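Local coordinates for protein phenylalanine--tRNA ligase beta subunit (Pyrococcus horikoshii, PDB 2CXI) that forms, as the beta subunit with the alpha subunit, a magnesium-dependent ligase that joins phenylalanine to its tRNA at the expense of ATP, at residues 80-85 / 250-255; 54-59 / 66-71. All blocks are in the same frame, centred on the assembly; numbering follows the deposited sequence.

Contact 1 (80-85 / 250-255)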
loop_
_atom_site.group_PDB
_atom_site.type_symbol
_atom_site.label_atom_id
_atom_site.label_comp_id
_atom_site.label_asym_id
_atom_site.label_seq_id
_atom_site.Cartn_x
_atom_site.Cartn_y
_atom_site.Cartn_z
ATOM N N PRO A 80 -12.978 30.789 19.757
ATOM C CA PRO A 80 -13.292 30.388 18.376
ATOM C C PRO A 80 -13.120 28.884 18.235
ATOM O O PRO A 80 -12.152 28.326 18.729
ATOM C CB PRO A 80 -12.266 31.129 17.518
ATOM C CG PRO A 80 -11.209 31.595 18.444
ATOM C CD PRO A 80 -11.780 31.634 19.832
ATOM N N LYS A 81 -14.072 28.251 17.575
ATOM C CA LYS A 81 -14.146 26.796 17.487
ATOM C C LYS A 81 -13.541 26.354 16.169
ATOM O O LYS A 81 -13.909 26.876 15.142
ATOM C CB LYS A 81 -15.622 26.361 17.536
ATOM C CG LYS A 81 -16.398 26.847 18.755
ATOM C CD LYS A 81 -15.654 26.569 20.085
ATOM C CE LYS A 81 -16.581 26.782 21.282
ATOM N NZ LYS A 81 -16.003 27.742 22.260
ATOM N N TYR A 82 -12.608 25.407 16.210
ATOM C CA TYR A 82 -11.987 24.862 14.992
ATOM C C TYR A 82 -12.069 23.336 14.929
ATOM O O TYR A 82 -11.478 22.663 15.770
ATOM C CB TYR A 82 -10.519 25.291 14.941
ATOM C CG TYR A 82 -10.350 26.785 14.839
ATOM C CD1 TYR A 82 -10.569 27.452 13.625
ATOM C CD2 TYR A 82 -9.953 27.521 15.942
ATOM C CE1 TYR A 82 -10.445 28.819 13.541
ATOM C CE2 TYR A 82 -9.801 28.896 15.858
ATOM C CZ TYR A 82 -10.057 29.530 14.677
ATOM O OH TYR A 82 -9.912 30.888 14.629
ATOM N N GLU A 83 -12.786 22.775 13.963
ATOM C CA GLU A 83 -12.822 21.313 13.878
ATOM C C GLU A 83 -11.643 20.826 13.003
ATOM O O GLU A 83 -11.347 21.401 11.951
ATOM C CB GLU A 83 -14.161 20.880 13.312
ATOM C CG GLU A 83 -14.359 19.393 13.132
ATOM C CD GLU A 83 -15.344 19.130 12.014
ATOM O OE1 GLU A 83 -16.549 19.364 12.220
ATOM O OE2 GLU A 83 -14.907 18.709 10.923
ATOM N N VAL A 84 -10.933 19.811 13.460
ATOM C CA VAL A 84 -9.847 19.280 12.664
ATOM C C VAL A 84 -10.197 17.821 12.466
ATOM O O VAL A 84 -10.445 17.108 13.445
ATOM C CB VAL A 84 -8.474 19.457 13.359
ATOM C CG1 VAL A 84 -7.330 18.744 12.569
ATOM C CG2 VAL A 84 -8.158 20.946 13.497
ATOM N N LYS A 85 -10.258 17.384 11.222
ATOM C CA LYS A 85 -10.432 15.948 10.947
ATOM C C LYS A 85 -9.150 15.371 10.348
ATOM O O LYS A 85 -8.474 16.046 9.608
ATOM C CB LYS A 85 -11.587 15.762 9.978
ATOM C CG LYS A 85 -12.895 16.177 10.606
ATOM C CD LYS A 85 -14.050 15.402 10.042
ATOM C CE LYS A 85 -14.872 16.227 9.104
ATOM N NZ LYS A 85 -16.220 15.614 8.941
HETATM N N MSE A 250 -1.646 30.052 10.072
HETATM C CA MSE A 250 -1.992 29.811 8.646
HETATM C C MSE A 250 -3.336 29.105 8.495
HETATM O O MSE A 250 -4.177 29.535 7.705
HETATM C CB MSE A 250 -0.928 28.963 7.918
HETATM C CG MSE A 250 0.428 29.625 7.703
HETATM SE SE MSE A 250 0.326 31.323 6.578
HETATM C CE MSE A 250 -0.940 30.798 5.255
ATOM N N VAL A 251 -3.515 27.979 9.192
ATOM C CA VAL A 251 -4.756 27.205 9.014
ATOM C C VAL A 251 -6.008 27.882 9.599
ATOM O O VAL A 251 -7.088 27.715 9.056
ATOM C CB VAL A 251 -4.642 25.727 9.574
ATOM C CG1 VAL A 251 -3.420 25.006 8.981
ATOM C CG2 VAL A 251 -4.566 25.696 11.109
ATOM N N THR A 252 -5.874 28.609 10.717
ATOM C CA THR A 252 -7.021 29.331 11.243
ATOM C C THR A 252 -7.373 30.539 10.379
ATOM O O THR A 252 -8.547 30.870 10.262
ATOM C CB THR A 252 -6.888 29.707 12.741
ATOM O OG1 THR A 252 -5.729 30.523 12.952
ATOM C CG2 THR A 252 -6.652 28.417 13.625
ATOM N N ALA A 253 -6.385 31.167 9.752
ATOM C CA ALA A 253 -6.722 32.215 8.785
ATOM C C ALA A 253 -7.583 31.632 7.638
ATOM O O ALA A 253 -8.605 32.206 7.253
ATOM C CB ALA A 253 -5.458 32.878 8.252
ATOM N N LEU A 254 -7.175 30.471 7.114
ATOM C CA LEU A 254 -7.928 29.793 6.053
ATOM C C LEU A 254 -9.288 29.262 6.499
ATOM O O LEU A 254 -10.268 29.300 5.730
ATOM C CB LEU A 254 -7.054 28.698 5.380
ATOM C CG LEU A 254 -5.821 29.170 4.600
ATOM C CD1 LEU A 254 -5.003 27.997 4.019
ATOM C CD2 LEU A 254 -6.195 30.185 3.482
ATOM N N ALA A 255 -9.404 28.852 7.760
ATOM C CA ALA A 255 -10.723 28.513 8.314
ATOM C C ALA A 255 -11.709 29.705 8.255
ATOM O O ALA A 255 -12.925 29.520 8.061
ATOM C CB ALA A 255 -10.601 27.977 9.724
#

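Contact 2 (54-59 / 66-71)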
loop_
_atom_site.group_PDB
_atom_site.type_symbol
_atom_site.label_atom_id
_atom_site.label_comp_id
_atom_site.label_asym_id
_atom_site.label_seq_id
_atom_site.Cartn_x
_atom_site.Cartn_y
_atom_site.Cartn_z
ATOM N N THR A 54 3.853 42.910 17.948
ATOM C CA THR A 54 4.954 42.141 17.336
ATOM C C THR A 54 5.023 40.639 17.756
ATOM O O THR A 54 5.796 39.844 17.196
ATOM C CB THR A 54 6.268 42.841 17.677
ATOM O OG1 THR A 54 7.364 42.022 17.249
ATOM C CG2 THR A 54 6.454 42.942 19.225
ATOM N N ASN A 55 4.204 40.282 18.738
ATOM C CA ASN A 55 4.148 38.922 19.295
ATOM C C ASN A 55 2.891 38.148 18.881
ATOM O O ASN A 55 2.674 37.029 19.339
ATOM C CB ASN A 55 4.221 39.007 20.823
ATOM C CG ASN A 55 5.541 39.544 21.289
ATOM O OD1 ASN A 55 5.607 40.540 22.020
ATOM N ND2 ASN A 55 6.620 38.920 20.829
ATOM N N ARG A 56 2.066 38.769 18.027
ATOM C CA ARG A 56 0.807 38.167 17.596
ATOM C C ARG A 56 0.702 38.075 16.049
ATOM O O ARG A 56 0.008 38.888 15.419
ATOM C CB ARG A 56 -0.393 38.896 18.249
ATOM C CG ARG A 56 -0.763 38.317 19.646
ATOM C CD ARG A 56 -2.047 38.799 20.232
ATOM N NE ARG A 56 -3.179 38.258 19.507
ATOM C CZ ARG A 56 -4.434 38.325 19.917
ATOM N NH1 ARG A 56 -4.734 38.934 21.076
ATOM N NH2 ARG A 56 -5.407 37.788 19.167
ATOM N N PRO A 57 1.382 37.082 15.456
ATOM C CA PRO A 57 1.271 36.816 14.009
ATOM C C PRO A 57 -0.195 36.603 13.548
ATOM O O PRO A 57 -0.507 36.863 12.402
ATOM C CB PRO A 57 2.106 35.528 13.787
ATOM C CG PRO A 57 2.954 35.375 15.022
ATOM C CD PRO A 57 2.343 36.171 16.131
ATOM N N ASP A 58 -1.067 36.164 14.449
ATOM C CA ASP A 58 -2.466 35.943 14.121
ATOM C C ASP A 58 -3.111 37.241 13.643
ATOM O O ASP A 58 -4.075 37.191 12.899
ATOM C CB ASP A 58 -3.259 35.300 15.272
ATOM C CG ASP A 58 -3.529 36.236 16.435
ATOM O OD1 ASP A 58 -4.654 36.773 16.555
ATOM O OD2 ASP A 58 -2.697 36.490 17.308
ATOM N N LEU A 59 -2.526 38.394 14.040
ATOM C CA LEU A 59 -3.110 39.690 13.760
ATOM C C LEU A 59 -2.555 40.310 12.517
ATOM O O LEU A 59 -2.860 41.480 12.255
ATOM C CB LEU A 59 -2.896 40.656 14.953
ATOM C CG LEU A 59 -3.968 40.784 16.041
ATOM C CD1 LEU A 59 -4.994 39.684 16.012
ATOM C CD2 LEU A 59 -3.452 40.995 17.483
ATOM N N ALA A 66 -10.222 40.801 10.821
ATOM C CA ALA A 66 -11.666 40.631 10.756
ATOM C C ALA A 66 -12.127 39.819 11.949
ATOM O O ALA A 66 -13.164 40.085 12.529
ATOM C CB ALA A 66 -12.042 39.923 9.460
ATOM N N ARG A 67 -11.346 38.813 12.314
ATOM C CA ARG A 67 -11.726 37.951 13.438
ATOM C C ARG A 67 -11.780 38.806 14.710
ATOM O O ARG A 67 -12.786 38.811 15.406
ATOM C CB ARG A 67 -10.710 36.791 13.561
ATOM C CG ARG A 67 -11.066 35.651 14.560
ATOM C CD ARG A 67 -10.154 34.441 14.294
ATOM N NE ARG A 67 -8.760 34.861 14.387
ATOM C CZ ARG A 67 -7.743 34.357 13.694
ATOM N NH1 ARG A 67 -7.911 33.354 12.817
ATOM N NH2 ARG A 67 -6.533 34.862 13.906
ATOM N N GLN A 68 -10.730 39.580 14.981
ATOM C CA GLN A 68 -10.742 40.461 16.136
ATOM C C GLN A 68 -11.910 41.404 16.156
ATOM O O GLN A 68 -12.557 41.578 17.199
ATOM C CB GLN A 68 -9.513 41.346 16.185
ATOM C CG GLN A 68 -8.831 41.177 17.442
ATOM C CD GLN A 68 -7.915 40.074 17.183
ATOM O OE1 GLN A 68 -7.650 39.225 18.039
ATOM N NE2 GLN A 68 -7.442 40.037 15.933
ATOM N N ILE A 69 -12.138 42.054 15.026
ATOM C CA ILE A 69 -13.267 42.984 14.919
ATOM C C ILE A 69 -14.605 42.286 15.176
ATOM O O ILE A 69 -15.483 42.857 15.824
ATOM C CB ILE A 69 -13.206 43.740 13.580
ATOM C CG1 ILE A 69 -11.974 44.645 13.580
ATOM C CG2 ILE A 69 -14.500 44.584 13.321
ATOM C CD1 ILE A 69 -11.619 45.179 12.153
ATOM N N LYS A 70 -14.786 41.078 14.642
ATOM C CA LYS A 70 -16.046 40.348 14.883
ATOM C C LYS A 70 -16.272 40.150 16.391
ATOM O O LYS A 70 -17.398 40.312 16.885
ATOM C CB LYS A 70 -16.079 38.981 14.152
ATOM C CG LYS A 70 -16.424 39.112 12.633
ATOM C CD LYS A 70 -16.692 37.767 11.975
ATOM C CE LYS A 70 -15.415 36.961 11.829
ATOM N NZ LYS A 70 -15.694 35.814 10.850
ATOM N N TRP A 71 -15.216 39.780 17.117
ATOM C CA TRP A 71 -15.295 39.628 18.574
ATOM C C TRP A 71 -15.512 40.971 19.288
ATOM O O TRP A 71 -16.363 41.088 20.197
ATOM C CB TRP A 71 -14.034 38.901 19.102
ATOM C CG TRP A 71 -14.273 37.443 19.363
ATOM C CD1 TRP A 71 -14.457 36.862 20.570
ATOM C CD2 TRP A 71 -14.343 36.381 18.387
ATOM N NE1 TRP A 71 -14.639 35.496 20.419
ATOM C CE2 TRP A 71 -14.564 35.179 19.086
ATOM C CE3 TRP A 71 -14.236 36.330 16.980
ATOM C CZ2 TRP A 71 -14.713 33.935 18.434
ATOM C CZ3 TRP A 71 -14.366 35.090 16.328
ATOM C CH2 TRP A 71 -14.602 33.913 17.060
HETATM O O HOH W 1 -7.629 38.514 21.418
HETATM O O HOH W 2 -7.477 37.158 15.541
#

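Contact 1 (80-85 / 250-255)
Y82 packs its phenol ring against T252 and A255. Here the loop before strand 84-93 packs on helix 240-255 in the N-terminal part of the beta subunit. That strand belongs to the large mixed sheet. Residues 250-255 end the helix and lie within the B3/4 domain, which probably corresponds to the amino acid-editing domain. The contact itself is structural packing, away from the predicted magnesium site. T252 and A255 are three residues apart and meet the same ring, so one side of the helix faces the loop.

The main interaction is CH-pi. T252 CG2 sits over the centre of one face of the Y82 ring. It lies 3.7 Å from the ring centroid and only 11° off the ring normal. T252 CB also comes down on the hydroxyl end of the ring, 3.7 Å from Y82 CZ. The two side chains cross at about a right angle. With CG placed anti to its own carbonyl carbon (chi1 -63°), Y82 swings the flat of the ring under the methyl.

The second interaction is apolar, at the ring edge. A255 CB lies near the ring plane, 3.9 Å from Y82 CE1. T252 and A255 thus meet the ring at a face and at an edge.

The T252 hydroxyl is bonded within its own helix. OG1 lies between the backbone N and carbonyl carbon (chi1 59°) and is hydrogen-bonded to N248 O. This satisfies the hydroxyl and leaves the methyl to meet the ring. The helix continues its regular pairing here, with A255 N bonded to V251 O at 2.9 Å.

R67, F328 and L278 also touch Y82. At the ring's hydroxyl end, Y82 OH stands 3.8 Å from T252 CB.

Contact 2 (54-59 / 66-71)
R56, D58 and R67 form a buried salt-bridge network, with Q68 beside it, that joins a loop to helix 62-72. The loop follows strand 44-51 and ends in a short 3-10 turn, 57-59. It leads almost directly into the helix, so the contact is local in sequence.

In the first shell, R56 and Q68 approach from opposite directions. R56 NH2 lies 2.9 Å from Q68 OE1, though the placing of the Q68 amide is doubtful, because it comes too close to L59 in the model. D58 and R67 cross at about a right angle. Their salt bridge is long, with D58 OD1 3.8 Å from R67 NH2. The same nitrogen is 3.6 Å from D58 CB.

Water 2 bridges the carboxylate and the guanidinium of R67. It donates to D58 OD1 at 3.0 Å and accepts from R67 NE at 2.9 Å. The water thus ties the loop carboxylate to a helix side chain, in the plane of the R67 guanidinium and at its edge.

The next shell sets the carboxylate. R56 grips D58 side-on, with NE and NH2 each holding one oxygen. The NH2 to OD1 bond is 2.9 Å long and nearly straight, at 170°. D58 OD2 receives R56 NE through its syn lone pair. D58 CG sits between its backbone N and carbonyl carbon (chi1 72°), which turns the carboxylate back to the arginine two residues earlier. This pairing probably favours a charged D58.

Further out, F328 forms a cation-pi contact with R67. The side chain of R56 is about 4 Å from that of D331, predicted to bind magnesium at a site shared with the alpha subunit. At the guanidinium edge, R56 NH1 donates to water 1 at 2.9 Å.

The centres of contacts 1 and 2 are 14 Å apart, and the two sites touch. They come in series along the chain: contact 2 closes on helix 62-72 before contact 1 opens in the loop leading to strand 84-93. R67 lies at the junction. Its CD is 3.6 Å from Y82 OH, and its NH1 is 3.6 Å from T252 OG1. P80 also packs on W71 of the same helix. F328 touches residues of both contacts. Helix 62-72 and the B3/4 helix 240-255 are thereby joined into one packed region. Contact 2 reaches nearer the predicted magnesium site, while contact 1 ties in the mixed sheet.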